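Conserved hypothetical protein NMB0706 (Neisseria meningitidis, PDB 1RV9) is of unknown function but belongs to the multi-copper polyphenol oxidoreductase (laccase) family and is probably an enzyme. Local coordinates at residues Leu47-His52 with Arg62-Val67; Leu73-Leu78 with Ala110-Thr115; Pro166-Asp171 with Cys228-Arg233. One frame throughout, in Å; residues are numbered along the deposited sequence.

Contact 1: residues Leu47-His52 with Arg62-Val67; sequences LNLGTH and RNREIV. With SO4 (sulfate ion), chain B.
Leu49 O is gripped by two donors, both from Arg64. Arg64 NE meets Leu49 O at 2.9 Å, in the carbonyl plane on a lone pair, while NH2 comes in nearly along the C=O axis. The chain of Arg64, extended from CG to NE, spans the gap between helix and loop, and this side-on grip keeps the carbonyl oxygen close to the guanidinium plane. Thr51 lays its methyl CG2 over one face of that plane, 3.6 Å from Arg64 NH2. One residue earlier on the helix, Asn63 ND2 donates to Asn48 O over 2.9 Å, from above the carbonyl plane; its amide is held further by Val39 N at OD1 and Ser40 at ND2. Asn48 OD1 accepts from Gly50 N, closing an Asx turn, and also from Arg247 N. Leucines suit the buried flank of the contact, where Leu49 CD2 meets Val67 CG2 at 3.7 Å and Leu47 CD1 slides past Asn63 CB. At the far end His52 NE2 binds a sulfate, probably from the crystallisation liquor. Loop and helix pack together on strands 28-33 and 248-254, Leu49 against Thr33 and Ala249, Val67 against Leu31 and Leu251.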
ATOM      1  N   LEU A  47       4.180  14.857  -7.395  1.00 14.16           N
ATOM      2  CA  LEU A  47       3.203  13.845  -7.816  1.00 11.99           C
ATOM      3  C   LEU A  47       2.120  13.379  -6.847  1.00 11.96           C
ATOM      4  O   LEU A  47       2.044  12.202  -6.519  1.00 11.60           O
ATOM      5  CB  LEU A  47       3.883  12.642  -8.477  1.00 11.40           C
ATOM      6  CG  LEU A  47       3.088  11.770  -9.458  1.00  9.97           C
ATOM      7  CD1 LEU A  47       2.818  12.494 -10.789  1.00 11.91           C
ATOM      8  CD2 LEU A  47       3.924  10.515  -9.735  1.00 11.67           C
ATOM      9  N   ASN A  48       1.220  14.296  -6.475  1.00 10.89           N
ATOM     10  CA  ASN A  48       0.128  13.934  -5.571  1.00  9.79           C
ATOM     11  C   ASN A  48      -1.031  13.289  -6.306  1.00  9.88           C
ATOM     12  O   ASN A  48      -1.649  13.901  -7.178  1.00 10.91           O
ATOM     13  CB  ASN A  48      -0.386  15.156  -4.813  1.00  9.60           C
ATOM     14  CG  ASN A  48      -1.641  14.857  -4.032  1.00 11.09           C
ATOM     15  OD1 ASN A  48      -1.741  13.816  -3.394  1.00 10.83           O
ATOM     16  ND2 ASN A  48      -2.605  15.777  -4.070  1.00 10.97           N
ATOM     17  N   LEU A  49      -1.330  12.050  -5.939  1.00  8.28           N
ATOM     18  CA  LEU A  49      -2.405  11.314  -6.577  1.00  8.58           C
ATOM     19  C   LEU A  49      -3.696  11.272  -5.769  1.00  7.99           C
ATOM     20  O   LEU A  49      -4.685  10.703  -6.225  1.00  8.14           O
ATOM     21  CB  LEU A  49      -1.932   9.889  -6.868  1.00  8.07           C
ATOM     22  CG  LEU A  49      -0.675   9.808  -7.737  1.00  9.71           C
ATOM     23  CD1 LEU A  49      -0.137   8.385  -7.739  1.00 10.26           C
ATOM     24  CD2 LEU A  49      -1.000  10.267  -9.149  1.00  8.49           C
ATOM     25  N   GLY A  50      -3.694  11.877  -4.581  1.00  9.36           N
ATOM     26  CA  GLY A  50      -4.885  11.868  -3.744  1.00 10.36           C
ATOM     27  C   GLY A  50      -5.804  13.061  -3.942  1.00 10.33           C
ATOM     28  O   GLY A  50      -5.351  14.204  -3.966  1.00 11.26           O
ATOM     29  N   THR A  51      -7.099  12.791  -4.075  1.00 11.46           N
ATOM     30  CA  THR A  51      -8.094  13.842  -4.280  1.00 12.16           C
ATOM     31  C   THR A  51      -8.771  14.245  -2.974  1.00 13.57           C
ATOM     32  O   THR A  51      -9.646  15.111  -2.966  1.00 14.47           O
ATOM     33  CB  THR A  51      -9.211  13.373  -5.224  1.00 12.82           C
ATOM     34  OG1 THR A  51      -9.896  12.263  -4.630  1.00 14.59           O
ATOM     35  CG2 THR A  51      -8.644  12.953  -6.567  1.00 13.34           C
ATOM     36  N   HIS A  52      -8.357  13.621  -1.878  1.00 12.33           N
ATOM     37  CA  HIS A  52      -8.950  13.871  -0.566  1.00 13.10           C
ATOM     38  C   HIS A  52      -8.019  14.563   0.424  1.00 12.34           C
ATOM     39  O   HIS A  52      -8.269  14.529   1.631  1.00 13.90           O
ATOM     40  CB  HIS A  52      -9.389  12.536   0.039  1.00 14.99           C
ATOM     41  CG  HIS A  52      -8.250  11.593   0.294  1.00 17.28           C
ATOM     42  ND1 HIS A  52      -7.430  11.125  -0.712  1.00 17.48           N
ATOM     43  CD2 HIS A  52      -7.784  11.047   1.442  1.00 18.66           C
ATOM     44  CE1 HIS A  52      -6.509  10.333  -0.194  1.00 19.14           C
ATOM     45  NE2 HIS A  52      -6.700  10.269   1.112  1.00 17.73           N
ATOM     46  N   ARG A  62      -4.059  15.850 -13.430  1.00 13.75           N
ATOM     47  CA  ARG A  62      -2.888  15.813 -14.294  1.00 15.16           C
ATOM     48  C   ARG A  62      -1.867  14.790 -13.791  1.00 13.48           C
ATOM     49  O   ARG A  62      -1.273  14.060 -14.587  1.00 13.16           O
ATOM     50  CB  ARG A  62      -2.265  17.208 -14.380  1.00 17.13           C
ATOM     51  CG  ARG A  62      -3.237  18.258 -14.916  1.00 21.15           C
ATOM     52  CD  ARG A  62      -2.679  19.660 -14.755  1.00 25.06           C
ATOM     53  NE  ARG A  62      -1.524  19.897 -15.614  1.00 28.86           N
ATOM     54  CZ  ARG A  62      -0.516  20.703 -15.296  1.00 29.07           C
ATOM     55  NH1 ARG A  62      -0.519  21.345 -14.134  1.00 28.83           N
ATOM     56  NH2 ARG A  62       0.494  20.872 -16.141  1.00 29.39           N
ATOM     57  N   ASN A  63      -1.667  14.726 -12.477  1.00 11.93           N
ATOM     58  CA  ASN A  63      -0.718  13.762 -11.922  1.00 11.41           C
ATOM     59  C   ASN A  63      -1.180  12.335 -12.217  1.00 10.19           C
ATOM     60  O   ASN A  63      -0.366  11.460 -12.521  1.00 11.38           O
ATOM     61  CB  ASN A  63      -0.558  13.957 -10.411  1.00 11.78           C
ATOM     62  CG  ASN A  63       0.047  15.301 -10.058  1.00 11.47           C
ATOM     63  OD1 ASN A  63       0.913  15.810 -10.771  1.00 11.40           O
ATOM     64  ND2 ASN A  63      -0.391  15.876  -8.942  1.00 11.92           N
ATOM     65  N   ARG A  64      -2.485  12.097 -12.138  1.00 10.55           N
ATOM     66  CA  ARG A  64      -3.010  10.765 -12.417  1.00 10.53           C
ATOM     67  C   ARG A  64      -2.849  10.442 -13.898  1.00 10.94           C
ATOM     68  O   ARG A  64      -2.682   9.284 -14.278  1.00 11.30           O
ATOM     69  CB  ARG A  64      -4.474  10.661 -11.983  1.00  9.84           C
ATOM     70  CG  ARG A  64      -4.639  10.639 -10.467  1.00 11.43           C
ATOM     71  CD  ARG A  64      -6.075  10.375 -10.054  1.00  9.70           C
ATOM     72  NE  ARG A  64      -6.198  10.169  -8.612  1.00  9.60           N
ATOM     73  CZ  ARG A  64      -7.313   9.768  -8.013  1.00 10.08           C
ATOM     74  NH1 ARG A  64      -8.400   9.531  -8.734  1.00 10.75           N
ATOM     75  NH2 ARG A  64      -7.343   9.599  -6.697  1.00 10.43           N
ATOM     76  N   GLU A  65      -2.895  11.471 -14.737  1.00 13.07           N
ATOM     77  CA  GLU A  65      -2.710  11.278 -16.169  1.00 12.82           C
ATOM     78  C   GLU A  65      -1.276  10.843 -16.424  1.00 13.16           C
ATOM     79  O   GLU A  65      -1.015   9.957 -17.241  1.00 13.24           O
ATOM     80  CB  GLU A  65      -2.968  12.578 -16.919  1.00 17.52           C
ATOM     81  CG  GLU A  65      -4.414  12.843 -17.206  1.00 22.63           C
ATOM     82  CD  GLU A  65      -4.606  14.122 -17.976  1.00 26.03           C
ATOM     83  OE1 GLU A  65      -3.788  14.408 -18.878  1.00 28.11           O
ATOM     84  OE2 GLU A  65      -5.584  14.835 -17.690  1.00 29.41           O
ATOM     85  N   ILE A  66      -0.347  11.491 -15.729  1.00 11.95           N
ATOM     86  CA  ILE A  66       1.068  11.174 -15.858  1.00 12.63           C
ATOM     87  C   ILE A  66       1.296   9.712 -15.487  1.00 14.28           C
ATOM     88  O   ILE A  66       2.060   9.003 -16.144  1.00 13.86           O
ATOM     89  CB  ILE A  66       1.922  12.082 -14.941  1.00 12.23           C
ATOM     90  CG1 ILE A  66       1.874  13.522 -15.458  1.00 12.94           C
ATOM     91  CG2 ILE A  66       3.363  11.594 -14.899  1.00 13.23           C
ATOM     92  CD1 ILE A  66       2.557  14.523 -14.549  1.00 12.24           C
ATOM     93  N   VAL A  67       0.622   9.259 -14.436  1.00 12.87           N
ATOM     94  CA  VAL A  67       0.763   7.876 -14.004  1.00 12.57           C
ATOM     95  C   VAL A  67       0.134   6.920 -15.012  1.00 13.95           C
ATOM     96  O   VAL A  67       0.713   5.882 -15.330  1.00 13.01           O
ATOM     97  CB  VAL A  67       0.126   7.656 -12.609  1.00 10.50           C
ATOM     98  CG1 VAL A  67      -0.001   6.165 -12.313  1.00 11.17           C
ATOM     99  CG2 VAL A  67       0.987   8.316 -11.546  1.00 10.57           C
TER
HETATM  100  S   SO4 B 500      -5.849   9.119   4.926  1.00 23.09           S
HETATM  101  O1  SO4 B 500      -7.022   9.801   5.510  1.00 25.09           O
HETATM  102  O2  SO4 B 500      -5.586   9.660   3.578  1.00 23.52           O
HETATM  103  O3  SO4 B 500      -4.673   9.346   5.783  1.00 24.82           O
HETATM  104  O4  SO4 B 500      -6.119   7.675   4.823  1.00 25.12           O

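Contact 2: residues Leu73-Leu78 with Ala110-Thr115; sequences LPVAYL and ACAVMT
Two backbone hydrogen bonds join the segments directly, both straight and nearly along the C=O axis of their acceptor. Ala110 N donates to Pro74 O at 2.9 Å, and Ala76 N donates to Ala110 O at 3.0 Å, so that Ala110 is held through both its N-H and its carbonyl. Proline suits position 74, since only its carbonyl is called on here. Beyond Ala76, the centre of an inverse gamma turn, the chains part and water takes over. One water donates to Ala76 O and accepts from Ala112 N; a second accepts from Leu78 N and donates to Ala112 O, 2.8 Å from that oxygen. This is a short parallel pairing, with strand 75-76 forming the outermost strand of a mixed five-stranded sheet beside strand 110-115, whose other neighbour is strand 248-254. Apolar contacts fill the face carrying Val75 and Ala112: Val75 CG1, anti to the backbone N, meets Ala112 CB at 3.6 Å, and alanine is small enough for the close approach. The same methyl lies over one face of the Tyr77 ring, near its rim. A Met-aromatic contact follows, Met114 crossing Tyr77 at about a right angle with SD 3.9 Å from Tyr77 CD1. Bent at chi3 (-86°), the flexible methionine carries Met114 CE to 3.4 Å from Leu78 O. Tyr77 also receives Arg64 of helix 57-71 in a cation-pi contact.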
ATOM      1  N   LEU A  73      -2.815   1.461 -18.701  1.00 10.30           N
ATOM      2  CA  LEU A  73      -4.113   0.868 -18.379  1.00  8.82           C
ATOM      3  C   LEU A  73      -4.848   1.773 -17.406  1.00  9.59           C
ATOM      4  O   LEU A  73      -4.230   2.590 -16.722  1.00 10.66           O
ATOM      5  CB  LEU A  73      -3.942  -0.489 -17.679  1.00 10.71           C
ATOM      6  CG  LEU A  73      -3.426  -1.729 -18.401  1.00 10.86           C
ATOM      7  CD1 LEU A  73      -3.171  -2.830 -17.371  1.00  9.84           C
ATOM      8  CD2 LEU A  73      -4.444  -2.188 -19.433  1.00  8.83           C
ATOM      9  N   PRO A  74      -6.185   1.657 -17.341  1.00  8.94           N
ATOM     10  CA  PRO A  74      -6.898   2.509 -16.387  1.00  9.34           C
ATOM     11  C   PRO A  74      -6.490   2.036 -14.987  1.00  9.62           C
ATOM     12  O   PRO A  74      -6.221   0.849 -14.782  1.00  8.48           O
ATOM     13  CB  PRO A  74      -8.371   2.237 -16.706  1.00 10.23           C
ATOM     14  CG  PRO A  74      -8.353   0.849 -17.295  1.00 10.89           C
ATOM     15  CD  PRO A  74      -7.126   0.877 -18.165  1.00 10.18           C
ATOM     16  N   VAL A  75      -6.430   2.967 -14.040  1.00  9.11           N
ATOM     17  CA  VAL A  75      -6.028   2.665 -12.671  1.00  8.76           C
ATOM     18  C   VAL A  75      -7.233   2.729 -11.737  1.00  8.36           C
ATOM     19  O   VAL A  75      -7.940   3.737 -11.692  1.00 10.21           O
ATOM     20  CB  VAL A  75      -4.960   3.673 -12.198  1.00  8.24           C
ATOM     21  CG1 VAL A  75      -4.507   3.340 -10.784  1.00  9.55           C
ATOM     22  CG2 VAL A  75      -3.775   3.657 -13.157  1.00  8.96           C
ATOM     23  N   ALA A  76      -7.460   1.653 -10.988  1.00  7.64           N
ATOM     24  CA  ALA A  76      -8.597   1.589 -10.076  1.00  7.86           C
ATOM     25  C   ALA A  76      -8.382   2.259  -8.720  1.00  9.72           C
ATOM     26  O   ALA A  76      -8.259   1.583  -7.695  1.00 10.53           O
ATOM     27  CB  ALA A  76      -9.022   0.135  -9.873  1.00  8.24           C
ATOM     28  N   TYR A  77      -8.344   3.589  -8.713  1.00  9.47           N
ATOM     29  CA  TYR A  77      -8.190   4.336  -7.472  1.00  9.43           C
ATOM     30  C   TYR A  77      -9.443   4.091  -6.634  1.00  9.02           C
ATOM     31  O   TYR A  77     -10.563   4.094  -7.155  1.00 10.41           O
ATOM     32  CB  TYR A  77      -8.044   5.832  -7.765  1.00  9.61           C
ATOM     33  CG  TYR A  77      -6.757   6.187  -8.466  1.00  9.84           C
ATOM     34  CD1 TYR A  77      -5.539   6.153  -7.785  1.00 11.85           C
ATOM     35  CD2 TYR A  77      -6.749   6.527  -9.818  1.00 11.24           C
ATOM     36  CE1 TYR A  77      -4.343   6.445  -8.434  1.00 12.02           C
ATOM     37  CE2 TYR A  77      -5.556   6.820 -10.478  1.00  9.87           C
ATOM     38  CZ  TYR A  77      -4.359   6.777  -9.780  1.00 13.47           C
ATOM     39  OH  TYR A  77      -3.175   7.054 -10.421  1.00 13.30           O
ATOM     40  N   LEU A  78      -9.255   3.885  -5.337  1.00  8.38           N
ATOM     41  CA  LEU A  78     -10.375   3.616  -4.442  1.00  8.74           C
ATOM     42  C   LEU A  78     -10.595   4.748  -3.456  1.00  9.11           C
ATOM     43  O   LEU A  78      -9.695   5.547  -3.196  1.00  9.55           O
ATOM     44  CB  LEU A  78     -10.107   2.347  -3.625  1.00  9.24           C
ATOM     45  CG  LEU A  78      -9.624   1.082  -4.336  1.00  9.83           C
ATOM     46  CD1 LEU A  78      -9.194   0.061  -3.287  1.00 10.58           C
ATOM     47  CD2 LEU A  78     -10.725   0.519  -5.224  1.00  9.52           C
ATOM     48  N   ALA A 110      -5.292  -1.683 -13.588  1.00  6.60           N
ATOM     49  CA  ALA A 110      -4.220  -1.742 -12.604  1.00  6.62           C
ATOM     50  C   ALA A 110      -4.804  -1.562 -11.208  1.00  6.53           C
ATOM     51  O   ALA A 110      -5.669  -0.702 -10.990  1.00  6.72           O
ATOM     52  CB  ALA A 110      -3.188  -0.646 -12.879  1.00  5.49           C
ATOM     53  N   CYS A 111      -4.352  -2.392 -10.271  1.00  6.40           N
ATOM     54  CA  CYS A 111      -4.789  -2.293  -8.885  1.00  6.01           C
ATOM     55  C   CYS A 111      -3.891  -1.241  -8.262  1.00  6.32           C
ATOM     56  O   CYS A 111      -2.702  -1.172  -8.583  1.00  7.35           O
ATOM     57  CB  CYS A 111      -4.587  -3.614  -8.148  1.00  6.46           C
ATOM     58  SG  CYS A 111      -5.545  -4.985  -8.803  1.00  8.48           S
ATOM     59  N   ALA A 112      -4.441  -0.425  -7.370  1.00  6.62           N
ATOM     60  CA  ALA A 112      -3.643   0.620  -6.760  1.00  6.75           C
ATOM     61  C   ALA A 112      -4.138   1.059  -5.399  1.00  5.56           C
ATOM     62  O   ALA A 112      -5.335   1.033  -5.117  1.00  6.89           O
ATOM     63  CB  ALA A 112      -3.595   1.832  -7.688  1.00 10.74           C
ATOM     64  N   VAL A 113      -3.191   1.438  -4.550  1.00  5.80           N
ATOM     65  CA  VAL A 113      -3.496   1.972  -3.232  1.00  5.88           C
ATOM     66  C   VAL A 113      -2.623   3.211  -3.055  1.00  6.84           C
ATOM     67  O   VAL A 113      -1.475   3.249  -3.516  1.00  6.58           O
ATOM     68  CB  VAL A 113      -3.241   0.948  -2.095  1.00  8.50           C
ATOM     69  CG1 VAL A 113      -4.249  -0.184  -2.200  1.00  6.87           C
ATOM     70  CG2 VAL A 113      -1.826   0.417  -2.158  1.00  8.81           C
ATOM     71  N   MET A 114      -3.182   4.231  -2.413  1.00  5.67           N
ATOM     72  CA  MET A 114      -2.494   5.501  -2.187  1.00  7.39           C
ATOM     73  C   MET A 114      -2.087   5.626  -0.730  1.00  6.39           C
ATOM     74  O   MET A 114      -2.874   5.316   0.160  1.00  7.17           O
ATOM     75  CB  MET A 114      -3.423   6.654  -2.560  1.00  7.70           C
ATOM     76  CG  MET A 114      -3.855   6.642  -4.011  1.00  9.77           C
ATOM     77  SD  MET A 114      -5.173   7.829  -4.303  1.00 12.81           S
ATOM     78  CE  MET A 114      -6.592   6.855  -3.865  1.00 12.96           C
ATOM     79  N   THR A 115      -0.870   6.107  -0.487  1.00  6.50           N
ATOM     80  CA  THR A 115      -0.375   6.230   0.880  1.00  6.10           C
ATOM     81  C   THR A 115       0.602   7.386   1.081  1.00  6.94           C
ATOM     82  O   THR A 115       1.097   7.977   0.123  1.00  6.51           O
ATOM     83  CB  THR A 115       0.374   4.943   1.303  1.00  6.89           C
ATOM     84  OG1 THR A 115       1.553   4.802   0.503  1.00  7.09           O
ATOM     85  CG2 THR A 115      -0.502   3.713   1.105  1.00  8.64           C
TER
HETATM   86  O   HOH W   1      -7.178  -0.489  -6.450  1.00  8.19           O
HETATM   87  O   HOH W   2      -6.600   3.424  -4.248  1.00  8.49           O

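Contact 3: residues Pro166-Asp171 with Cys228-Arg233; sequences PAISAD and CTVLER
Ile168 and Val230 lie side by side and point the same way, Ile168 CD1 resting 3.6 Å from Val230 CG2. Ile168 CG1 stands anti to the backbone N (chi1 -178°), which carries the chain alongside the valine, and the branched aliphatic pair suits this mostly buried place, where both also touch Arg240 of helix 239-242. Thr229 presents two different branches: its methyl CG2 packs on the backbone of Pro166 and Ala167, while OG1, beside Ile168, is hydrogen-bonded to Asp117. Thr229 N donates to Ala167 O at 2.9 Å, from above the carbonyl plane; the same oxygen receives a CA-H...O contact from Cys228 CA. Cys228 swings SG anti to its own N, so that the sulfur faces Ser169. There it accepts a long, fairly straight bond from Ser169 N (3.5 Å to Cys228 SG) and a second from Leu231 N, a role that soft, polarisable sulfur can fill. Ser169 OG lies 3.1 Å from Cys228 SG. Glu232 OE2 accepts from Cys228 N, tying the turn to its own start. The arrangement is a contact between two loops, the connections that follow strands 160-164 and 221-224, adjacent parallel strands at one margin of the six-stranded sheet.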
ATOM      1  N   PRO A 166       6.677   1.342   0.276  1.00  8.56           N
ATOM      2  CA  PRO A 166       7.212   2.379   1.162  1.00  8.09           C
ATOM      3  C   PRO A 166       6.218   2.808   2.237  1.00  8.57           C
ATOM      4  O   PRO A 166       5.107   3.226   1.927  1.00  8.42           O
ATOM      5  CB  PRO A 166       7.559   3.509   0.194  1.00  9.62           C
ATOM      6  CG  PRO A 166       6.523   3.362  -0.874  1.00 10.69           C
ATOM      7  CD  PRO A 166       6.471   1.863  -1.089  1.00  8.81           C
ATOM      8  N   ALA A 167       6.625   2.692   3.497  1.00  8.27           N
ATOM      9  CA  ALA A 167       5.771   3.072   4.616  1.00  8.71           C
ATOM     10  C   ALA A 167       6.607   3.745   5.692  1.00  9.76           C
ATOM     11  O   ALA A 167       7.825   3.885   5.555  1.00  9.39           O
ATOM     12  CB  ALA A 167       5.081   1.835   5.196  1.00  7.46           C
ATOM     13  N   ILE A 168       5.950   4.170   6.762  1.00  9.48           N
ATOM     14  CA  ILE A 168       6.660   4.800   7.862  1.00 10.03           C
ATOM     15  C   ILE A 168       7.331   3.657   8.619  1.00 10.85           C
ATOM     16  O   ILE A 168       6.698   2.634   8.905  1.00 10.66           O
ATOM     17  CB  ILE A 168       5.682   5.579   8.776  1.00  9.64           C
ATOM     18  CG1 ILE A 168       6.455   6.270   9.898  1.00  8.05           C
ATOM     19  CG2 ILE A 168       4.607   4.641   9.327  1.00 10.43           C
ATOM     20  CD1 ILE A 168       5.624   7.264  10.685  1.00  9.50           C
ATOM     21  N   SER A 169       8.618   3.814   8.917  1.00 11.40           N
ATOM     22  CA  SER A 169       9.353   2.768   9.614  1.00 12.29           C
ATOM     23  C   SER A 169       9.177   2.837  11.125  1.00 12.08           C
ATOM     24  O   SER A 169       8.750   3.853  11.670  1.00 11.56           O
ATOM     25  CB  SER A 169      10.841   2.843   9.266  1.00 13.69           C
ATOM     26  OG  SER A 169      11.453   3.953   9.891  1.00 12.65           O
ATOM     27  N   ALA A 170       9.517   1.740  11.792  1.00 13.45           N
ATOM     28  CA  ALA A 170       9.393   1.637  13.240  1.00 15.53           C
ATOM     29  C   ALA A 170       9.962   2.848  13.968  1.00 17.07           C
ATOM     30  O   ALA A 170       9.321   3.404  14.863  1.00 17.69           O
ATOM     31  CB  ALA A 170      10.082   0.366  13.719  1.00 15.92           C
ATOM     32  N   ASP A 171      11.162   3.259  13.575  1.00 17.20           N
ATOM     33  CA  ASP A 171      11.822   4.398  14.203  1.00 19.42           C
ATOM     34  C   ASP A 171      10.977   5.662  14.274  1.00 18.32           C
ATOM     35  O   ASP A 171      11.111   6.453  15.208  1.00 19.37           O
ATOM     36  CB  ASP A 171      13.125   4.718  13.470  1.00 23.28           C
ATOM     37  CG  ASP A 171      14.224   3.732  13.782  1.00 27.58           C
ATOM     38  OD1 ASP A 171      14.561   3.582  14.976  1.00 30.50           O
ATOM     39  OD2 ASP A 171      14.753   3.110  12.837  1.00 30.55           O
ATOM     40  N   CYS A 228      11.545   4.251   4.530  1.00 11.52           N
ATOM     41  CA  CYS A 228      10.896   4.963   5.622  1.00 11.01           C
ATOM     42  C   CYS A 228      10.408   6.240   4.964  1.00 12.12           C
ATOM     43  O   CYS A 228      11.203   7.067   4.517  1.00 12.23           O
ATOM     44  CB  CYS A 228      11.841   5.332   6.765  1.00 12.71           C
ATOM     45  SG  CYS A 228      10.952   6.318   8.019  1.00 12.71           S
ATOM     46  N   THR A 229       9.094   6.388   4.881  1.00  9.88           N
ATOM     47  CA  THR A 229       8.513   7.563   4.259  1.00 10.34           C
ATOM     48  C   THR A 229       8.868   8.853   4.993  1.00 10.84           C
ATOM     49  O   THR A 229       8.917   9.921   4.387  1.00 12.34           O
ATOM     50  CB  THR A 229       6.989   7.427   4.176  1.00  9.66           C
ATOM     51  OG1 THR A 229       6.468   7.092   5.469  1.00 10.03           O
ATOM     52  CG2 THR A 229       6.610   6.337   3.189  1.00  9.21           C
ATOM     53  N   VAL A 230       9.124   8.760   6.294  1.00 11.73           N
ATOM     54  CA  VAL A 230       9.471   9.949   7.068  1.00 12.21           C
ATOM     55  C   VAL A 230      10.905  10.402   6.794  1.00 13.60           C
ATOM     56  O   VAL A 230      11.155  11.579   6.532  1.00 13.07           O
ATOM     57  CB  VAL A 230       9.298   9.702   8.585  1.00 11.80           C
ATOM     58  CG1 VAL A 230       9.870  10.869   9.378  1.00 11.77           C
ATOM     59  CG2 VAL A 230       7.825   9.529   8.911  1.00 12.79           C
ATOM     60  N   LEU A 231      11.841   9.460   6.842  1.00 13.50           N
ATOM     61  CA  LEU A 231      13.248   9.768   6.613  1.00 15.20           C
ATOM     62  C   LEU A 231      13.577  10.196   5.183  1.00 15.47           C
ATOM     63  O   LEU A 231      14.375  11.108   4.973  1.00 15.47           O
ATOM     64  CB  LEU A 231      14.112   8.562   7.001  1.00 16.04           C
ATOM     65  CG  LEU A 231      15.627   8.689   6.808  1.00 18.50           C
ATOM     66  CD1 LEU A 231      16.153   9.871   7.607  1.00 20.05           C
ATOM     67  CD2 LEU A 231      16.306   7.402   7.256  1.00 19.98           C
ATOM     68  N   GLU A 232      12.959   9.549   4.202  1.00 14.93           N
ATOM     69  CA  GLU A 232      13.232   9.857   2.800  1.00 14.44           C
ATOM     70  C   GLU A 232      12.343  10.964   2.248  1.00 13.74           C
ATOM     71  O   GLU A 232      11.553  10.746   1.327  1.00 12.86           O
ATOM     72  CB  GLU A 232      13.080   8.583   1.981  1.00 14.34           C
ATOM     73  CG  GLU A 232      14.049   7.499   2.426  1.00 15.27           C
ATOM     74  CD  GLU A 232      13.740   6.156   1.820  1.00 14.51           C
ATOM     75  OE1 GLU A 232      13.545   6.093   0.591  1.00 16.36           O
ATOM     76  OE2 GLU A 232      13.701   5.163   2.575  1.00 16.25           O
ATOM     77  N   ARG A 233      12.506  12.162   2.797  1.00 14.75           N
ATOM     78  CA  ARG A 233      11.698  13.309   2.404  1.00 15.65           C
ATOM     79  C   ARG A 233      11.808  13.758   0.954  1.00 16.19           C
ATOM     80  O   ARG A 233      10.880  14.367   0.424  1.00 16.33           O
ATOM     81  CB  ARG A 233      11.990  14.495   3.326  1.00 17.03           C
ATOM     82  CG  ARG A 233      13.416  15.005   3.288  1.00 21.43           C
ATOM     83  CD  ARG A 233      13.577  16.148   4.282  1.00 25.66           C
ATOM     84  NE  ARG A 233      14.905  16.748   4.240  1.00 29.00           N
ATOM     85  CZ  ARG A 233      15.304  17.724   5.048  1.00 31.27           C
ATOM     86  NH1 ARG A 233      14.473  18.208   5.964  1.00 31.90           N
ATOM     87  NH2 ARG A 233      16.529  18.222   4.944  1.00 31.42           N
TER

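Contacts 1 and 2 are neighbours, about 11 Å between centres, and meet where Arg64 and Leu49 of contact 1 touch Tyr77 and Met114 of contact 2; helix 57-71 leads into strand 75-76. Contact 2 forms the edge of the five-stranded sheet, and contact 1 packs helix 57-71 and its preceding loop against that sheet. Contact 3 lies on the opposite side of the chain's centre from contact 2, about 22 Å away between centres, and joins loops that follow two strands of the six-stranded sheet. Contacts 1 and 3 are largely buried, contact 2 partly so. Chemistry follows place: side-chain donors to loop carbonyls in contact 1, main-chain pairing and waters in contact 2, and one main-chain bond and a long bond to a cysteine sulfur in contact 3.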